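Local atomic coordinates of taurine:2-oxoglutarate aminotransferase (Bifidobacterium kashiwanohense PV20-2, PDB entry 6JIX), a protein that binds pyridoxal 5'-phosphate and probably acts as a class-III transaminase, transferring the amino group of taurine to 2-oxoglutarate. Residues E219-A224 with M264-N269; S54-S59 with S408-E413; K96-V101 with V110-G115. All coordinates share one frame; numbering follows the deposited sequence.

Contact 1. Residues E219-A224 with M264-N269; sequences ESIVGA and MFAWQN. With PLP (pyridoxal-5'-phosphate), chain G.
Ser220 meets Ala266 and Trp267 through its short side chain, CB lying 3.8 Å from Ala266 CB. Its OG stands at the edge of the Trp267 indole, near the ring plane, and 3.6 Å from Trp267 CB. With Trp267 CG set between its own backbone N and carbonyl carbon (chi1 61°), the indole swings away from 219-224, leaving CB as its nearest side-chain atom. Beside this polar spot Ile221 sends CD1 to Ala266 CB at 4.3 Å.

No hydrogen bond spans the two segments directly; Glu253 joins them instead, its carboxylate bonding Ser220 OG and the backbone N of Ala266 and Trp267. The second segment is folded on itself: Ala266 O accepts both Asn269 N and Asn269 ND2, the latter at 2.9 Å on a lone pair in the carbonyl plane. Glu219 faces the cofactor, OE1 being 3.1 Å from C2A of PLP. Gly223 N bonds that same OE1 at 2.9 Å from above the carboxylate plane, while OE2 takes Tyr143 N, so both oxygens are held.

The contact illustrates how two loops leaving neighbouring parallel strands, 213-219 and 248-252, are brought together behind the PLP site. Ser220 and Trp267 lean on Cys251 of strand 248-252, Ile221 and Asn269 reach strand 361-367, and Phe265 packs against helix 89-102.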
loop_
_atom_site.group_PDB
_atom_site.type_symbol
_atom_site.label_atom_id
_atom_site.label_comp_id
_atom_site.label_asym_id
_atom_site.label_seq_id
_atom_site.Cartn_x
_atom_site.Cartn_y
_atom_site.Cartn_z
ATOM N N GLU A 219 -3.037 15.676 10.394
ATOM C CA GLU A 219 -3.723 14.750 11.289
ATOM C C GLU A 219 -4.768 15.489 12.106
ATOM O O GLU A 219 -4.471 16.510 12.748
ATOM C CB GLU A 219 -2.732 14.091 12.250
ATOM C CG GLU A 219 -1.817 13.046 11.672
ATOM C CD GLU A 219 -0.789 12.550 12.695
ATOM O OE1 GLU A 219 -1.062 11.516 13.349
ATOM O OE2 GLU A 219 0.284 13.183 12.839
ATOM N N SER A 220 -5.984 14.939 12.130
ATOM C CA SER A 220 -7.058 15.576 12.897
ATOM C C SER A 220 -6.596 15.887 14.318
ATOM O O SER A 220 -6.685 17.031 14.781
ATOM C CB SER A 220 -8.299 14.675 12.914
ATOM O OG SER A 220 -8.873 14.524 11.618
ATOM N N ILE A 221 -6.024 14.890 14.990
ATOM C CA ILE A 221 -5.287 15.056 16.237
ATOM C C ILE A 221 -3.969 14.332 16.042
ATOM O O ILE A 221 -3.969 13.147 15.686
ATOM C CB ILE A 221 -6.044 14.471 17.444
ATOM C CG1 ILE A 221 -7.270 15.318 17.764
ATOM C CG2 ILE A 221 -5.125 14.395 18.668
ATOM C CD1 ILE A 221 -8.351 14.563 18.546
ATOM N N VAL A 222 -2.849 15.044 16.208
ATOM C CA VAL A 222 -1.546 14.418 15.954
ATOM C C VAL A 222 -1.397 13.186 16.838
ATOM O O VAL A 222 -1.434 13.286 18.072
ATOM C CB VAL A 222 -0.394 15.410 16.151
ATOM C CG1 VAL A 222 0.910 14.664 16.364
ATOM C CG2 VAL A 222 -0.268 16.308 14.941
ATOM N N GLY A 223 -1.191 12.020 16.211
ATOM C CA GLY A 223 -1.289 10.752 16.900
ATOM C C GLY A 223 -0.005 10.099 17.358
ATOM O O GLY A 223 0.369 10.213 18.531
ATOM N N ALA A 224 0.675 9.386 16.457
ATOM C CA ALA A 224 1.831 8.614 16.898
ATOM C C ALA A 224 2.834 9.505 17.607
ATOM O O ALA A 224 3.495 9.069 18.557
ATOM C CB ALA A 224 2.474 7.882 15.718
ATOM N N MET A 264 -17.046 9.084 15.310
ATOM C CA MET A 264 -16.638 8.178 14.236
ATOM C C MET A 264 -15.344 8.657 13.572
ATOM O O MET A 264 -14.427 7.865 13.335
ATOM C CB MET A 264 -17.755 8.005 13.210
ATOM C CG MET A 264 -17.476 6.878 12.209
ATOM S SD MET A 264 -17.739 5.172 12.829
ATOM C CE MET A 264 -18.849 5.475 14.208
ATOM N N PHE A 265 -15.241 9.949 13.280
ATOM C CA PHE A 265 -13.995 10.524 12.802
ATOM C C PHE A 265 -13.584 11.643 13.743
ATOM O O PHE A 265 -14.428 12.400 14.226
ATOM C CB PHE A 265 -14.133 11.038 11.369
ATOM C CG PHE A 265 -14.516 9.969 10.390
ATOM C CD1 PHE A 265 -13.678 8.877 10.174
ATOM C CD2 PHE A 265 -15.724 10.031 9.702
ATOM C CE1 PHE A 265 -14.034 7.865 9.270
ATOM C CE2 PHE A 265 -16.087 9.022 8.802
ATOM C CZ PHE A 265 -15.241 7.939 8.592
ATOM N N ALA A 266 -12.285 11.727 14.031
ATOM C CA ALA A 266 -11.829 12.728 14.989
ATOM C C ALA A 266 -12.139 14.139 14.511
ATOM O O ALA A 266 -12.486 15.002 15.325
ATOM C CB ALA A 266 -10.333 12.568 15.274
ATOM N N TRP A 267 -12.076 14.395 13.202
ATOM C CA TRP A 267 -12.402 15.751 12.787
ATOM C C TRP A 267 -13.835 16.118 13.177
ATOM O O TRP A 267 -14.160 17.306 13.270
ATOM C CB TRP A 267 -12.152 15.946 11.283
ATOM C CG TRP A 267 -12.949 15.078 10.366
ATOM C CD1 TRP A 267 -12.519 13.949 9.726
ATOM C CD2 TRP A 267 -14.312 15.281 9.946
ATOM N NE1 TRP A 267 -13.531 13.424 8.955
ATOM C CE2 TRP A 267 -14.639 14.223 9.066
ATOM C CE3 TRP A 267 -15.289 16.242 10.237
ATOM C CZ2 TRP A 267 -15.904 14.104 8.479
ATOM C CZ3 TRP A 267 -16.543 16.120 9.654
ATOM C CH2 TRP A 267 -16.838 15.057 8.786
ATOM N N GLN A 268 -14.673 15.129 13.498
ATOM C CA GLN A 268 -16.026 15.424 13.955
ATOM C C GLN A 268 -16.054 16.015 15.365
ATOM O O GLN A 268 -17.135 16.394 15.828
ATOM C CB GLN A 268 -16.891 14.163 13.905
ATOM C CG GLN A 268 -17.463 13.873 12.523
ATOM C CD GLN A 268 -17.804 12.398 12.331
ATOM O OE1 GLN A 268 -17.476 11.561 13.178
ATOM N NE2 GLN A 268 -18.463 12.074 11.218
ATOM N N ASN A 269 -14.913 16.093 16.064
ATOM C CA ASN A 269 -14.886 16.781 17.347
ATOM C C ASN A 269 -14.718 18.275 17.182
ATOM O O ASN A 269 -14.665 18.989 18.189
ATOM C CB ASN A 269 -13.715 16.296 18.205
ATOM C CG ASN A 269 -13.852 14.869 18.628
ATOM O OD1 ASN A 269 -14.564 14.562 19.582
ATOM N ND2 ASN A 269 -13.161 13.976 17.929
HETATM N N1 PLP G . -1.186 8.600 8.980
HETATM C C2 PLP G . -1.163 8.445 10.307
HETATM C C2A PLP G . -1.836 9.458 11.217
HETATM C C3 PLP G . -0.506 7.333 10.890
HETATM O O3 PLP G . -0.461 7.149 12.259
HETATM C C4 PLP G . 0.105 6.397 10.086
HETATM C C4A PLP G . 0.813 5.186 10.759
HETATM O O4A PLP G . 1.258 5.282 11.904
HETATM C C5 PLP G . 0.051 6.602 8.672
HETATM C C6 PLP G . -0.613 7.717 8.143
HETATM C C5A PLP G . 0.731 5.556 7.715
HETATM O O4P PLP G . -0.155 4.486 7.635
HETATM P P PLP G . 0.350 3.058 7.040
HETATM O O1P PLP G . -0.788 2.153 6.851
HETATM O O2P PLP G . 0.899 3.204 5.677
HETATM O O3P PLP G . 1.522 2.430 8.071
#

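Contact 2. Residues S54-S59 with S408-E413; sequences SLLVCS and STFGRE. With GLU (glutamic acid), chain N.
Phe410 presses its ring against Leu55, Leu56 and Val57 at the rim of the active site, where, in this fold-type I aminotransferase, an N-terminal segment meets one from the C-terminal part of the chain and a bound glutamate lies between them. Along 408-413 the first residue to meet the ligand is Ser408, whose OG is 2.6 Å from the carboxylate O of the glutamate. Tyr86 and Pro84 of the second subunit pack on Ser408 and Leu56 respectively, which places this side of the pocket next to the subunit interface. Thr409 contributes its main chain: its O accepts a hydrogen bond from the ligand N at 3.2 Å. Its side chain turns to the protein, OG1 bonding Asn417 O and the rest resting on Met399 and Leu402 of helix 395-404.

Phe410 then supplies the main apolar surface. Its CB bond points toward 54-59, and with CG between the backbone N and carbonyl carbon (chi1 78°) CE1 reaches Val57 CG2 and, obliquely, Leu55 O. Independently of that turn, Phe410 CB lies 4.0 Å from the ligand CB. Leu56 CD2 lies over one ring face, 4.4 Å from Phe410 CZ, and also borders the ligand, 3.3 Å from its OE1. Replacing Phe410 by alanine would probably open a gap beside Leu56 and Val57 and leave the carbon chain of the glutamate without its aromatic neighbour. At the edge of the ring, near its plane, Val57 CG2 comes to 3.9 Å from Phe410 CE1, the two side chains crossing at about a right angle.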
loop_
_atom_site.group_PDB
_atom_site.type_symbol
_atom_site.label_atom_id
_atom_site.label_comp_id
_atom_site.label_asym_id
_atom_site.label_seq_id
_atom_site.Cartn_x
_atom_site.Cartn_y
_atom_site.Cartn_z
ATOM N N SER A 54 -3.625 -1.043 21.205
ATOM C CA SER A 54 -4.373 -1.548 20.058
ATOM C C SER A 54 -3.441 -1.885 18.898
ATOM O O SER A 54 -3.755 -1.632 17.729
ATOM C CB SER A 54 -5.438 -0.552 19.619
ATOM O OG SER A 54 -6.603 -0.751 20.379
ATOM N N LEU A 55 -2.301 -2.499 19.235
ATOM C CA LEU A 55 -1.175 -2.737 18.334
ATOM C C LEU A 55 -0.610 -1.396 17.852
ATOM O O LEU A 55 0.097 -0.724 18.611
ATOM C CB LEU A 55 -1.578 -3.658 17.179
ATOM C CG LEU A 55 -1.913 -5.096 17.594
ATOM C CD1 LEU A 55 -2.052 -5.998 16.359
ATOM C CD2 LEU A 55 -0.860 -5.625 18.550
ATOM N N LEU A 56 -0.949 -0.957 16.637
ATOM C CA LEU A 56 -0.512 0.369 16.216
ATOM C C LEU A 56 -1.693 1.337 16.214
ATOM O O LEU A 56 -1.891 2.092 15.254
ATOM C CB LEU A 56 0.170 0.283 14.838
ATOM C CG LEU A 56 1.527 -0.432 14.958
ATOM C CD1 LEU A 56 2.081 -1.019 13.638
ATOM C CD2 LEU A 56 2.557 0.476 15.652
ATOM N N VAL A 57 -2.456 1.349 17.314
ATOM C CA VAL A 57 -3.706 2.105 17.407
ATOM C C VAL A 57 -4.585 1.761 16.203
ATOM O O VAL A 57 -5.145 2.656 15.559
ATOM C CB VAL A 57 -3.455 3.628 17.504
ATOM C CG1 VAL A 57 -4.662 4.321 18.073
ATOM C CG2 VAL A 57 -2.241 3.932 18.367
ATOM N N CYS A 58 -4.710 0.467 15.882
ATOM C CA CYS A 58 -5.494 0.040 14.722
ATOM C C CYS A 58 -6.520 -1.038 15.070
ATOM O O CYS A 58 -7.590 -1.101 14.454
ATOM C CB CYS A 58 -4.585 -0.470 13.596
ATOM S SG CYS A 58 -3.436 -1.778 14.085
ATOM N N SER A 59 -6.212 -1.900 16.042
ATOM C CA SER A 59 -7.118 -2.996 16.394
ATOM C C SER A 59 -8.282 -2.465 17.239
ATOM O O SER A 59 -8.499 -2.852 18.386
ATOM C CB SER A 59 -6.341 -4.091 17.108
ATOM O OG SER A 59 -5.325 -4.605 16.253
ATOM N N SER A 408 1.065 -3.873 27.279
ATOM C CA SER A 408 1.746 -3.708 25.999
ATOM C C SER A 408 1.320 -2.397 25.348
ATOM O O SER A 408 0.143 -2.215 25.019
ATOM C CB SER A 408 1.449 -4.886 25.066
ATOM O OG SER A 408 1.469 -4.474 23.705
ATOM N N THR A 409 2.283 -1.505 25.129
ATOM C CA THR A 409 2.018 -0.244 24.453
ATOM C C THR A 409 3.302 0.219 23.774
ATOM O O THR A 409 4.303 -0.508 23.727
ATOM C CB THR A 409 1.453 0.786 25.444
ATOM O OG1 THR A 409 0.882 1.888 24.731
ATOM C CG2 THR A 409 2.528 1.288 26.414
ATOM N N PHE A 410 3.260 1.428 23.222
ATOM C CA PHE A 410 4.421 2.028 22.582
ATOM C C PHE A 410 4.305 3.531 22.733
ATOM O O PHE A 410 3.292 4.053 23.199
ATOM C CB PHE A 410 4.533 1.626 21.100
ATOM C CG PHE A 410 3.596 2.387 20.187
ATOM C CD1 PHE A 410 2.241 2.059 20.118
ATOM C CD2 PHE A 410 4.066 3.434 19.396
ATOM C CE1 PHE A 410 1.367 2.770 19.280
ATOM C CE2 PHE A 410 3.196 4.147 18.553
ATOM C CZ PHE A 410 1.852 3.817 18.496
ATOM N N GLY A 411 5.352 4.226 22.308
ATOM C CA GLY A 411 5.332 5.676 22.292
ATOM C C GLY A 411 6.331 6.167 21.270
ATOM O O GLY A 411 7.089 5.391 20.686
ATOM N N ARG A 412 6.276 7.467 21.018
ATOM C CA ARG A 412 7.291 8.154 20.234
ATOM C C ARG A 412 7.809 9.322 21.050
ATOM O O ARG A 412 7.146 9.806 21.974
ATOM C CB ARG A 412 6.747 8.625 18.879
ATOM C CG ARG A 412 6.567 7.460 17.882
ATOM C CD ARG A 412 6.459 7.942 16.447
ATOM N NE ARG A 412 7.695 8.575 16.005
ATOM C CZ ARG A 412 8.675 7.929 15.388
ATOM N NH1 ARG A 412 8.562 6.629 15.125
ATOM N NH2 ARG A 412 9.767 8.585 15.036
ATOM N N GLU A 413 9.032 9.740 20.752
ATOM C CA GLU A 413 9.613 10.921 21.396
ATOM C C GLU A 413 9.579 10.726 22.909
ATOM O O GLU A 413 10.216 9.780 23.410
ATOM C CB GLU A 413 8.875 12.163 20.884
ATOM C CG GLU A 413 9.187 12.549 19.446
ATOM C CD GLU A 413 10.558 12.074 18.982
ATOM O OE1 GLU A 413 11.570 12.300 19.698
ATOM O OE2 GLU A 413 10.619 11.474 17.887
HETATM N N GLU N . 4.442 -2.382 21.194
HETATM C CA GLU N . 3.169 -2.158 20.534
HETATM C C GLU N . 2.352 -3.448 20.427
HETATM O O GLU N . 1.399 -3.700 21.252
HETATM C CB GLU N . 3.466 -1.646 19.133
HETATM C CG GLU N . 4.565 -2.484 18.510
HETATM C CD GLU N . 5.012 -1.908 17.176
HETATM O OE1 GLU N . 5.248 -0.674 17.175
HETATM O OE2 GLU N . 5.140 -2.621 16.117
HETATM O OXT GLU N . 2.640 -4.244 19.500
#

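Contact 3. Residues K96-V101 with V110-G115; sequences KMLVDV and VFFTNG
Gly115 O, at the far end of the segment whose Val110 and Phe112 pack on helix 96-101, is gripped by two hydroxyls. Thr113 OG1 donates to it at 3.0 Å, in the carbonyl plane and on a lone pair. Ser119 OG of the following helix bonds it as well, and Asp118 secures the same turn through the backbone N of Asn114 and Gly115. These bonds shape the passage from strand 107-113 into helix 116-131, where Gly115 touches PLP. Strand 107-113 is an outermost strand, within the chain, of the mixed seven-stranded sheet in the large domain of fold-type I PLP enzymes, and helix 89-102 packs against it.

Further back along the strand, Val110 and Phe112 meet the helix through apolar side chains, with no hydrogen bond across the two segments. The axes of 96-101 and 110-113 approach to 9.6 Å, with 122° between their N-to-C directions. Leu98 and Val110, both pointing toward the opposite segment, cross at about a right angle, Leu98 CB lying 4.0 Å from Val110 CG2. That methyl also receives Val99 CG2, the two valines sliding past each other in opposite directions. Val110 CG1, anti to the backbone N (chi1 172°), lies near Leu98 CD1 and also stands 3.5 Å above the plane of the Phe112 ring, offset toward its rim.

Lys96, whose CB bond points away from the strand, forms a salt bridge from NZ to Asp100 OD2 at 2.9 Å, one turn along, using the syn lone pair of the carboxylate oxygen. Phe279 of strand 276-279 backs Leu98, Val110 and Phe112, while Tyr18 of the second subunit packs on Lys96 and Val99. Leu98 and Phe112 come from opposite directions, and Leu98 CD1 ends obliquely to the ring, 4.0 Å from Phe112 CE1.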
loop_
_atom_site.group_PDB
_atom_site.type_symbol
_atom_site.label_atom_id
_atom_site.label_comp_id
_atom_site.label_asym_id
_atom_site.label_seq_id
_atom_site.Cartn_x
_atom_site.Cartn_y
_atom_site.Cartn_z
ATOM N N LYS A 96 -20.784 3.540 0.289
ATOM C CA LYS A 96 -21.969 4.253 0.757
ATOM C C LYS A 96 -21.969 4.389 2.275
ATOM O O LYS A 96 -22.211 5.478 2.804
ATOM C CB LYS A 96 -23.249 3.569 0.280
ATOM C CG LYS A 96 -24.406 4.561 0.126
ATOM C CD LYS A 96 -25.683 4.079 0.797
ATOM C CE LYS A 96 -26.804 5.069 0.554
ATOM N NZ LYS A 96 -27.558 5.329 1.804
ATOM N N MET A 97 -21.694 3.293 2.996
ATOM C CA MET A 97 -21.684 3.362 4.456
ATOM C C MET A 97 -20.699 4.411 4.945
ATOM O O MET A 97 -20.977 5.137 5.907
ATOM C CB MET A 97 -21.330 2.015 5.062
ATOM C CG MET A 97 -22.392 0.966 4.926
ATOM S SD MET A 97 -21.693 -0.642 5.312
ATOM C CE MET A 97 -21.227 -0.368 7.007
ATOM N N LEU A 98 -19.530 4.486 4.310
ATOM C CA LEU A 98 -18.517 5.437 4.747
ATOM C C LEU A 98 -18.962 6.864 4.471
ATOM O O LEU A 98 -18.896 7.722 5.359
ATOM C CB LEU A 98 -17.192 5.142 4.059
ATOM C CG LEU A 98 -16.467 3.905 4.547
ATOM C CD1 LEU A 98 -15.071 3.907 3.969
ATOM C CD2 LEU A 98 -16.458 3.896 6.058
ATOM N N VAL A 99 -19.432 7.135 3.245
ATOM C CA VAL A 99 -19.986 8.452 2.928
ATOM C C VAL A 99 -21.088 8.813 3.917
ATOM O O VAL A 99 -21.170 9.952 4.393
ATOM C CB VAL A 99 -20.500 8.490 1.476
ATOM C CG1 VAL A 99 -21.179 9.827 1.187
ATOM C CG2 VAL A 99 -19.370 8.236 0.490
ATOM N N ASP A 100 -21.939 7.833 4.256
ATOM C CA ASP A 100 -23.078 8.070 5.140
ATOM C C ASP A 100 -22.637 8.477 6.550
ATOM O O ASP A 100 -23.143 9.463 7.092
ATOM C CB ASP A 100 -23.962 6.820 5.184
ATOM C CG ASP A 100 -24.945 6.748 4.016
ATOM O OD1 ASP A 100 -25.039 7.740 3.246
ATOM O OD2 ASP A 100 -25.624 5.693 3.882
ATOM N N VAL A 101 -21.698 7.742 7.166
ATOM C CA VAL A 101 -21.281 8.092 8.532
ATOM C C VAL A 101 -20.454 9.378 8.580
ATOM O O VAL A 101 -20.338 9.996 9.644
ATOM C CB VAL A 101 -20.490 6.971 9.233
ATOM C CG1 VAL A 101 -21.295 5.682 9.265
ATOM C CG2 VAL A 101 -19.148 6.772 8.583
ATOM N N VAL A 110 -15.663 7.376 -2.260
ATOM C CA VAL A 110 -14.533 6.857 -1.498
ATOM C C VAL A 110 -13.528 6.224 -2.463
ATOM O O VAL A 110 -13.905 5.440 -3.348
ATOM C CB VAL A 110 -14.992 5.842 -0.437
ATOM C CG1 VAL A 110 -13.793 5.171 0.195
ATOM C CG2 VAL A 110 -15.838 6.543 0.600
ATOM N N PHE A 111 -12.253 6.568 -2.302
ATOM C CA PHE A 111 -11.183 5.977 -3.098
ATOM C C PHE A 111 -10.419 4.992 -2.221
ATOM O O PHE A 111 -9.656 5.404 -1.338
ATOM C CB PHE A 111 -10.243 7.044 -3.654
ATOM C CG PHE A 111 -9.172 6.478 -4.532
ATOM C CD1 PHE A 111 -9.486 5.980 -5.790
ATOM C CD2 PHE A 111 -7.872 6.380 -4.081
ATOM C CE1 PHE A 111 -8.517 5.438 -6.601
ATOM C CE2 PHE A 111 -6.901 5.837 -4.883
ATOM C CZ PHE A 111 -7.232 5.360 -6.154
ATOM N N PHE A 112 -10.608 3.695 -2.469
ATOM C CA PHE A 112 -10.040 2.682 -1.595
ATOM C C PHE A 112 -8.581 2.412 -1.946
ATOM O O PHE A 112 -8.210 2.300 -3.121
ATOM C CB PHE A 112 -10.855 1.388 -1.673
ATOM C CG PHE A 112 -12.180 1.458 -0.952
ATOM C CD1 PHE A 112 -12.229 1.652 0.424
ATOM C CD2 PHE A 112 -13.379 1.331 -1.653
ATOM C CE1 PHE A 112 -13.449 1.733 1.089
ATOM C CE2 PHE A 112 -14.600 1.413 -0.999
ATOM C CZ PHE A 112 -14.634 1.623 0.377
ATOM N N THR A 113 -7.762 2.271 -0.908
ATOM C CA THR A 113 -6.340 1.996 -1.040
ATOM C C THR A 113 -5.987 0.815 -0.149
ATOM O O THR A 113 -6.873 0.154 0.390
ATOM C CB THR A 113 -5.513 3.212 -0.636
ATOM O OG1 THR A 113 -5.731 3.454 0.758
ATOM C CG2 THR A 113 -5.937 4.437 -1.435
ATOM N N ASN A 114 -4.708 0.528 -0.002
ATOM C CA ASN A 114 -4.271 -0.593 0.811
ATOM C C ASN A 114 -3.963 -0.223 2.249
ATOM O O ASN A 114 -3.876 -1.123 3.092
ATOM C CB ASN A 114 -3.051 -1.252 0.178
ATOM C CG ASN A 114 -3.429 -2.092 -1.002
ATOM O OD1 ASN A 114 -4.526 -2.648 -1.026
ATOM N ND2 ASN A 114 -2.553 -2.167 -2.008
ATOM N N GLY A 115 -3.723 1.050 2.532
ATOM C CA GLY A 115 -3.371 1.460 3.874
ATOM C C GLY A 115 -3.403 2.961 3.995
ATOM O O GLY A 115 -4.043 3.644 3.195
#

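Overall arrangement
The three contacts gather parts of the chain around the PLP and glutamate sites, with Glu219 and Gly115 reaching the cofactor and contact 2 the glutamate. Contact 2 joins residues some 350 positions apart, and the loop it closes encloses contact 3 and then, further along, contact 1. Contacts 1 and 3 lie at different strands of the seven-stranded sheet, their centres 16 Å apart, and meet through helix 89-102, where Gln268 NE2 probably hydrogen-bonds Val101 O and Met264 packs on Val101. Contact 2, also 16 Å from contact 1 between centres, touches it where Arg412 packs on Ala224. Contacts 2 and 3, centres 24 Å apart, do not touch, yet both touch the second subunit, consistent with active sites close to the dimer interface in this fold.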